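Local coordinates for protein BauA (Acinetobacter baumannii, PDB 6HCP) that probably carries the ferric siderophore preacinetobactin across the outer membrane as a TonB-dependent receptor, at residues D434-K448 / N459-K473. Residues are numbered along the deposited sequence; the frame is centred on the assembly and turned at random.
Sequences DKVQLTLGLRHQTVK and NAKSATTPGVALLIK. With C8E ((hydroxyethyloxy)tri(ethyloxy)octane), chain B; EDO (1,2-ethanediol), chain Y.
With CG set anti to the backbone N (chi1 -175°), His444 sends its imidazole across to Thr464 and Ser462, while Thr464 turns OG1 beside its own backbone N (chi1 -53°) to receive it. The two residues are cross-strand neighbours in an antiparallel beta hairpin, strands 436-451 and 461-473, in the transmembrane beta-barrel of a TonB-dependent receptor. ND1 of His444 meets OG1 of Thr464 at 2.8 Å, in the plane of the ring, and either atom could be the donor. NE2, also at the ring edge, bonds in plane to a water shared with Ser462 OG, so both ring nitrogens are held and the tilt of the ring is fixed. Two residues on, at the next non-hydrogen-bonded pair, Thr446 OG1 and Ser462 OG bond at 2.8 Å. Between such pairs the backbones bond both ways, as in Thr439 N to Ala469 O (2.8 Å) and Ala469 N to Thr439 O.

Farther along, this face turns apolar, with Leu442, Pro466, Leu440, Val468, Leu438, Leu470, Val436 and Ile472, and detergent lies against it: Pro466 CB is 3.6 Å from C7 of (hydroxyethyloxy)tri(ethyloxy)octane, consistent with a lipid-facing wall. Leu440 and Val468 lie side by side, pointing the same way. Leu438 CD1 slants over Val468 CG2, and Leu470 CD1 reaches Val436 CG1 at 3.9 Å.

The opposite face looks into the barrel, toward the plug. Gly441 and Gly467 pair there without side chains. Beside them Arg443, long enough to reach inward, bonds to Leu147 O and makes a cation-pi contact with Phe51, while Thr465 OG1 goes to Glu486. At the far end Lys473 pairs with Asp59, and small Ala469 leaves room for Pro61. Nearby, the extended Gln437 side chain brings NE2 to Asp434 O, 2.9 Å away and in the carbonyl plane.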
loop_
_atom_site.group_PDB
_atom_site.type_symbol
_atom_site.label_atom_id
_atom_site.label_comp_id
_atom_site.label_asym_id
_atom_site.label_seq_id
_atom_site.Cartn_x
_atom_site.Cartn_y
_atom_site.Cartn_z
ATOM N N ASP A 434 -29.628 -48.052 -1.035
ATOM C CA ASP A 434 -29.036 -46.900 -1.701
ATOM C C ASP A 434 -27.644 -46.585 -1.136
ATOM O O ASP A 434 -27.044 -45.579 -1.516
ATOM C CB ASP A 434 -29.978 -45.698 -1.640
ATOM C CG ASP A 434 -31.237 -45.890 -2.468
ATOM O OD1 ASP A 434 -31.311 -46.902 -3.204
ATOM O OD2 ASP A 434 -32.162 -45.075 -2.307
ATOM N N LYS A 435 -27.032 -47.539 -0.428
ATOM C CA LYS A 435 -25.714 -47.309 0.159
ATOM C C LYS A 435 -24.592 -47.638 -0.837
ATOM O O LYS A 435 -23.433 -47.335 -0.564
ATOM C CB LYS A 435 -25.549 -48.108 1.456
ATOM C CG LYS A 435 -26.357 -47.561 2.629
ATOM C CD LYS A 435 -25.978 -48.164 3.966
ATOM C CE LYS A 435 -26.394 -49.612 4.106
ATOM N NZ LYS A 435 -26.727 -49.946 5.512
ATOM N N VAL A 436 -24.907 -48.423 -1.872
ATOM C CA VAL A 436 -23.926 -48.785 -2.894
ATOM C C VAL A 436 -24.526 -48.458 -4.261
ATOM O O VAL A 436 -25.641 -48.877 -4.560
ATOM C CB VAL A 436 -23.503 -50.261 -2.808
ATOM C CG1 VAL A 436 -22.455 -50.602 -3.863
ATOM C CG2 VAL A 436 -22.987 -50.616 -1.423
ATOM N N GLN A 437 -23.855 -47.569 -5.002
ATOM C CA GLN A 437 -24.404 -47.022 -6.245
ATOM C C GLN A 437 -23.378 -47.196 -7.372
ATOM O O GLN A 437 -22.247 -46.712 -7.268
ATOM C CB GLN A 437 -24.762 -45.553 -6.067
ATOM C CG GLN A 437 -25.859 -45.336 -5.037
ATOM C CD GLN A 437 -26.112 -43.876 -4.755
ATOM O OE1 GLN A 437 -26.007 -43.023 -5.639
ATOM N NE2 GLN A 437 -26.509 -43.593 -3.522
ATOM N N LEU A 438 -23.723 -48.053 -8.343
ATOM C CA LEU A 438 -22.840 -48.383 -9.474
ATOM C C LEU A 438 -23.419 -47.761 -10.741
ATOM O O LEU A 438 -24.563 -48.049 -11.109
ATOM C CB LEU A 438 -22.749 -49.901 -9.636
ATOM C CG LEU A 438 -22.025 -50.388 -10.893
ATOM C CD1 LEU A 438 -20.551 -50.053 -10.830
ATOM C CD2 LEU A 438 -22.217 -51.883 -11.069
ATOM N N THR A 439 -22.624 -46.895 -11.384
ATOM C CA THR A 439 -23.037 -46.257 -12.634
ATOM C C THR A 439 -22.190 -46.862 -13.770
ATOM O O THR A 439 -20.992 -47.004 -13.631
ATOM C CB THR A 439 -22.888 -44.733 -12.555
ATOM O OG1 THR A 439 -23.737 -44.209 -11.539
ATOM C CG2 THR A 439 -23.240 -44.041 -13.853
ATOM N N LEU A 440 -22.857 -47.282 -14.846
ATOM C CA LEU A 440 -22.236 -47.869 -16.038
ATOM C C LEU A 440 -22.844 -47.157 -17.240
ATOM O O LEU A 440 -24.070 -46.994 -17.307
ATOM C CB LEU A 440 -22.602 -49.354 -16.175
ATOM C CG LEU A 440 -22.159 -50.304 -15.081
ATOM C CD1 LEU A 440 -22.722 -51.690 -15.367
ATOM C CD2 LEU A 440 -20.643 -50.353 -14.988
ATOM N N GLY A 441 -22.032 -46.929 -18.277
ATOM C CA GLY A 441 -22.588 -46.397 -19.487
ATOM C C GLY A 441 -21.610 -46.414 -20.648
ATOM O O GLY A 441 -20.419 -46.691 -20.485
ATOM N N LEU A 442 -22.140 -46.091 -21.827
ATOM C CA LEU A 442 -21.276 -45.821 -22.944
ATOM C C LEU A 442 -21.873 -44.721 -23.808
ATOM O O LEU A 442 -23.062 -44.431 -23.730
ATOM C CB LEU A 442 -21.039 -47.122 -23.716
ATOM C CG LEU A 442 -22.180 -47.619 -24.583
ATOM C CD1 LEU A 442 -22.282 -46.820 -25.870
ATOM C CD2 LEU A 442 -21.962 -49.097 -24.900
ATOM N N ARG A 443 -20.994 -44.092 -24.609
ATOM C CA ARG A 443 -21.384 -43.092 -25.559
ATOM C C ARG A 443 -20.614 -43.309 -26.868
ATOM O O ARG A 443 -19.437 -43.600 -26.866
ATOM C CB ARG A 443 -21.145 -41.690 -24.996
ATOM C CG ARG A 443 -21.468 -40.565 -25.962
ATOM C CD ARG A 443 -21.359 -39.166 -25.345
ATOM N NE ARG A 443 -22.191 -38.988 -24.167
ATOM C CZ ARG A 443 -23.517 -38.921 -24.167
ATOM N NH1 ARG A 443 -24.166 -38.687 -25.303
ATOM N NH2 ARG A 443 -24.172 -39.080 -23.018
ATOM N N HIS A 444 -21.328 -43.152 -27.977
ATOM C CA HIS A 444 -20.742 -43.245 -29.290
ATOM C C HIS A 444 -20.736 -41.835 -29.869
ATOM O O HIS A 444 -21.763 -41.177 -29.924
ATOM C CB HIS A 444 -21.524 -44.223 -30.196
ATOM C CG HIS A 444 -20.881 -44.431 -31.530
ATOM N ND1 HIS A 444 -19.752 -45.212 -31.677
ATOM C CD2 HIS A 444 -21.204 -43.980 -32.766
ATOM C CE1 HIS A 444 -19.354 -45.159 -32.935
ATOM N NE2 HIS A 444 -20.247 -44.459 -33.630
ATOM N N GLN A 445 -19.543 -41.383 -30.251
ATOM C CA GLN A 445 -19.279 -39.987 -30.605
ATOM C C GLN A 445 -18.769 -39.929 -32.053
ATOM O O GLN A 445 -17.858 -40.667 -32.401
ATOM C CB GLN A 445 -18.215 -39.421 -29.664
ATOM C CG GLN A 445 -17.823 -37.978 -29.975
ATOM C CD GLN A 445 -18.842 -37.010 -29.435
ATOM O OE1 GLN A 445 -19.204 -37.041 -28.255
ATOM N NE2 GLN A 445 -19.317 -36.139 -30.298
ATOM N N THR A 446 -19.305 -38.992 -32.831
ATOM C CA THR A 446 -18.821 -38.723 -34.164
ATOM C C THR A 446 -18.375 -37.259 -34.277
ATOM O O THR A 446 -18.977 -36.390 -33.689
ATOM C CB THR A 446 -19.882 -39.079 -35.220
ATOM O OG1 THR A 446 -20.234 -40.451 -35.020
ATOM C CG2 THR A 446 -19.369 -38.934 -36.637
ATOM N N VAL A 447 -17.430 -36.993 -35.185
ATOM C CA VAL A 447 -16.952 -35.634 -35.447
ATOM C C VAL A 447 -16.485 -35.529 -36.902
ATOM O O VAL A 447 -15.859 -36.453 -37.443
ATOM C CB VAL A 447 -15.820 -35.254 -34.482
ATOM C CG1 VAL A 447 -14.651 -36.196 -34.592
ATOM C CG2 VAL A 447 -15.364 -33.821 -34.679
ATOM N N LYS A 448 -16.741 -34.361 -37.495
ATOM C CA LYS A 448 -16.200 -34.017 -38.789
ATOM C C LYS A 448 -15.868 -32.523 -38.815
ATOM O O LYS A 448 -16.729 -31.713 -38.514
ATOM C CB LYS A 448 -17.211 -34.319 -39.900
ATOM C CG LYS A 448 -16.669 -34.103 -41.305
ATOM C CD LYS A 448 -17.620 -34.521 -42.402
ATOM C CE LYS A 448 -16.997 -34.285 -43.762
ATOM N NZ LYS A 448 -17.945 -34.570 -44.857
ATOM N N ASN A 459 -13.285 -36.266 -43.748
ATOM C CA ASN A 459 -14.165 -37.423 -43.470
ATOM C C ASN A 459 -14.528 -37.408 -41.984
ATOM O O ASN A 459 -13.649 -37.142 -41.143
ATOM C CB ASN A 459 -13.479 -38.747 -43.826
ATOM C CG ASN A 459 -13.178 -38.875 -45.308
ATOM O OD1 ASN A 459 -12.019 -38.935 -45.733
ATOM N ND2 ASN A 459 -14.226 -38.908 -46.096
ATOM N N ALA A 460 -15.749 -37.845 -41.682
ATOM C CA ALA A 460 -16.207 -38.072 -40.290
ATOM C C ALA A 460 -15.460 -39.256 -39.691
ATOM O O ALA A 460 -15.094 -40.192 -40.394
ATOM C CB ALA A 460 -17.697 -38.310 -40.254
ATOM N N LYS A 461 -15.206 -39.178 -38.385
ATOM C CA LYS A 461 -14.602 -40.257 -37.636
ATOM C C LYS A 461 -15.396 -40.427 -36.336
ATOM O O LYS A 461 -16.060 -39.500 -35.884
ATOM C CB LYS A 461 -13.121 -39.983 -37.337
ATOM C CG LYS A 461 -12.219 -39.890 -38.563
ATOM C CD LYS A 461 -12.089 -41.188 -39.343
ATOM C CE LYS A 461 -11.457 -40.952 -40.700
ATOM N NZ LYS A 461 -11.300 -42.206 -41.460
ATOM N N SER A 462 -15.275 -41.599 -35.715
ATOM C CA SER A 462 -16.114 -41.956 -34.568
ATOM C C SER A 462 -15.250 -42.658 -33.534
ATOM O O SER A 462 -14.217 -43.291 -33.864
ATOM C CB SER A 462 -17.283 -42.847 -34.972
ATOM O OG SER A 462 -18.136 -42.167 -35.870
ATOM N N ALA A 463 -15.765 -42.681 -32.303
ATOM C CA ALA A 463 -15.237 -43.498 -31.252
ATOM C C ALA A 463 -16.355 -43.846 -30.269
ATOM O O ALA A 463 -17.335 -43.109 -30.146
ATOM C CB ALA A 463 -14.112 -42.783 -30.555
ATOM N N THR A 464 -16.105 -44.893 -29.487
ATOM C CA THR A 464 -17.024 -45.339 -28.449
ATOM C C THR A 464 -16.296 -45.296 -27.110
ATOM O O THR A 464 -15.180 -45.799 -27.009
ATOM C CB THR A 464 -17.538 -46.763 -28.721
ATOM O OG1 THR A 464 -18.075 -46.794 -30.041
ATOM C CG2 THR A 464 -18.607 -47.183 -27.743
ATOM N N THR A 465 -16.921 -44.614 -26.128
ATOM C CA THR A 465 -16.307 -44.314 -24.868
ATOM C C THR A 465 -17.158 -44.890 -23.737
ATOM O O THR A 465 -18.315 -44.532 -23.573
ATOM C CB THR A 465 -16.058 -42.802 -24.732
ATOM O OG1 THR A 465 -15.287 -42.621 -23.553
ATOM C CG2 THR A 465 -17.312 -41.960 -24.693
ATOM N N PRO A 466 -16.575 -45.708 -22.852
ATOM C CA PRO A 466 -17.303 -46.203 -21.685
ATOM C C PRO A 466 -17.032 -45.340 -20.445
ATOM O O PRO A 466 -16.052 -44.597 -20.412
ATOM C CB PRO A 466 -16.702 -47.597 -21.501
ATOM C CG PRO A 466 -15.248 -47.404 -21.906
ATOM C CD PRO A 466 -15.265 -46.351 -23.001
ATOM N N GLY A 467 -17.847 -45.539 -19.408
ATOM C CA GLY A 467 -17.566 -45.008 -18.087
ATOM C C GLY A 467 -18.164 -45.913 -17.026
ATOM O O GLY A 467 -19.185 -46.592 -17.281
ATOM N N VAL A 468 -17.478 -46.006 -15.888
ATOM C CA VAL A 468 -17.998 -46.738 -14.755
ATOM C C VAL A 468 -17.609 -45.992 -13.477
ATOM O O VAL A 468 -16.529 -45.417 -13.377
ATOM C CB VAL A 468 -17.492 -48.187 -14.746
ATOM C CG1 VAL A 468 -15.980 -48.257 -14.785
ATOM C CG2 VAL A 468 -18.014 -48.963 -13.545
ATOM N N ALA A 469 -18.542 -45.922 -12.537
ATOM C CA ALA A 469 -18.283 -45.273 -11.273
ATOM C C ALA A 469 -18.989 -46.053 -10.155
ATOM O O ALA A 469 -20.081 -46.582 -10.345
ATOM C CB ALA A 469 -18.771 -43.852 -11.326
ATOM N N LEU A 470 -18.343 -46.104 -8.995
ATOM C CA LEU A 470 -18.879 -46.798 -7.838
ATOM C C LEU A 470 -18.820 -45.851 -6.647
ATOM O O LEU A 470 -17.770 -45.254 -6.372
ATOM C CB LEU A 470 -18.041 -48.055 -7.587
ATOM C CG LEU A 470 -18.423 -48.871 -6.358
ATOM C CD1 LEU A 470 -19.867 -49.342 -6.468
ATOM C CD2 LEU A 470 -17.466 -50.042 -6.192
ATOM N N LEU A 471 -19.952 -45.729 -5.951
ATOM C CA LEU A 471 -20.015 -44.948 -4.744
ATOM C C LEU A 471 -20.592 -45.792 -3.595
ATOM O O LEU A 471 -21.605 -46.448 -3.770
ATOM C CB LEU A 471 -20.878 -43.720 -4.994
ATOM C CG LEU A 471 -20.907 -42.774 -3.798
ATOM C CD1 LEU A 471 -20.682 -41.344 -4.218
ATOM C CD2 LEU A 471 -22.198 -42.941 -3.012
ATOM N N ILE A 472 -19.890 -45.788 -2.459
ATOM C CA ILE A 472 -20.320 -46.460 -1.245
ATOM C C ILE A 472 -20.518 -45.413 -0.139
ATOM O O ILE A 472 -19.596 -44.670 0.210
ATOM C CB ILE A 472 -19.314 -47.537 -0.829
ATOM C CG1 ILE A 472 -19.150 -48.611 -1.911
ATOM C CG2 ILE A 472 -19.723 -48.133 0.519
ATOM C CD1 ILE A 472 -17.945 -49.500 -1.704
ATOM N N LYS A 473 -21.746 -45.346 0.373
ATOM C CA LYS A 473 -22.064 -44.529 1.534
ATOM C C LYS A 473 -21.709 -45.313 2.794
ATOM O O LYS A 473 -22.494 -46.113 3.252
ATOM C CB LYS A 473 -23.537 -44.125 1.498
ATOM C CG LYS A 473 -23.945 -43.314 0.278
ATOM C CD LYS A 473 -25.420 -43.026 0.169
ATOM C CE LYS A 473 -25.886 -41.900 1.069
ATOM N NZ LYS A 473 -25.533 -40.571 0.519
HETATM C C1 C8E B . -10.809 -50.321 -20.008
HETATM C C2 C8E B . -11.842 -49.945 -18.969
HETATM C C3 C8E B . -13.234 -50.073 -19.568
HETATM C C4 C8E B . -14.335 -49.710 -18.574
HETATM C C5 C8E B . -15.513 -50.660 -18.736
HETATM C C6 C8E B . -16.863 -50.003 -18.582
HETATM C C7 C8E B . -17.795 -50.521 -19.644
HETATM C C8 C8E B . -19.204 -50.210 -19.252
HETATM O O9 C8E B . -20.014 -50.424 -20.391
HETATM C C10 C8E B . -21.221 -51.112 -20.130
HETATM C C11 C8E B . -22.275 -50.757 -21.162
HETATM O O12 C8E B . -23.487 -50.380 -20.488
HETATM C C13 C8E B . -24.659 -51.093 -20.869
HETATM C C14 C8E B . -25.852 -50.146 -20.784
HETATM O O15 C8E B . -25.888 -49.482 -19.520
HETATM C C1 EDO Y . -9.485 -41.549 -44.774
HETATM O O1 EDO Y . -10.766 -41.950 -44.309
HETATM C C2 EDO Y . -9.089 -40.402 -43.876
HETATM O O2 EDO Y . -8.372 -40.958 -42.715
HETATM O O HOH W 1 -20.052 -44.172 -36.287
#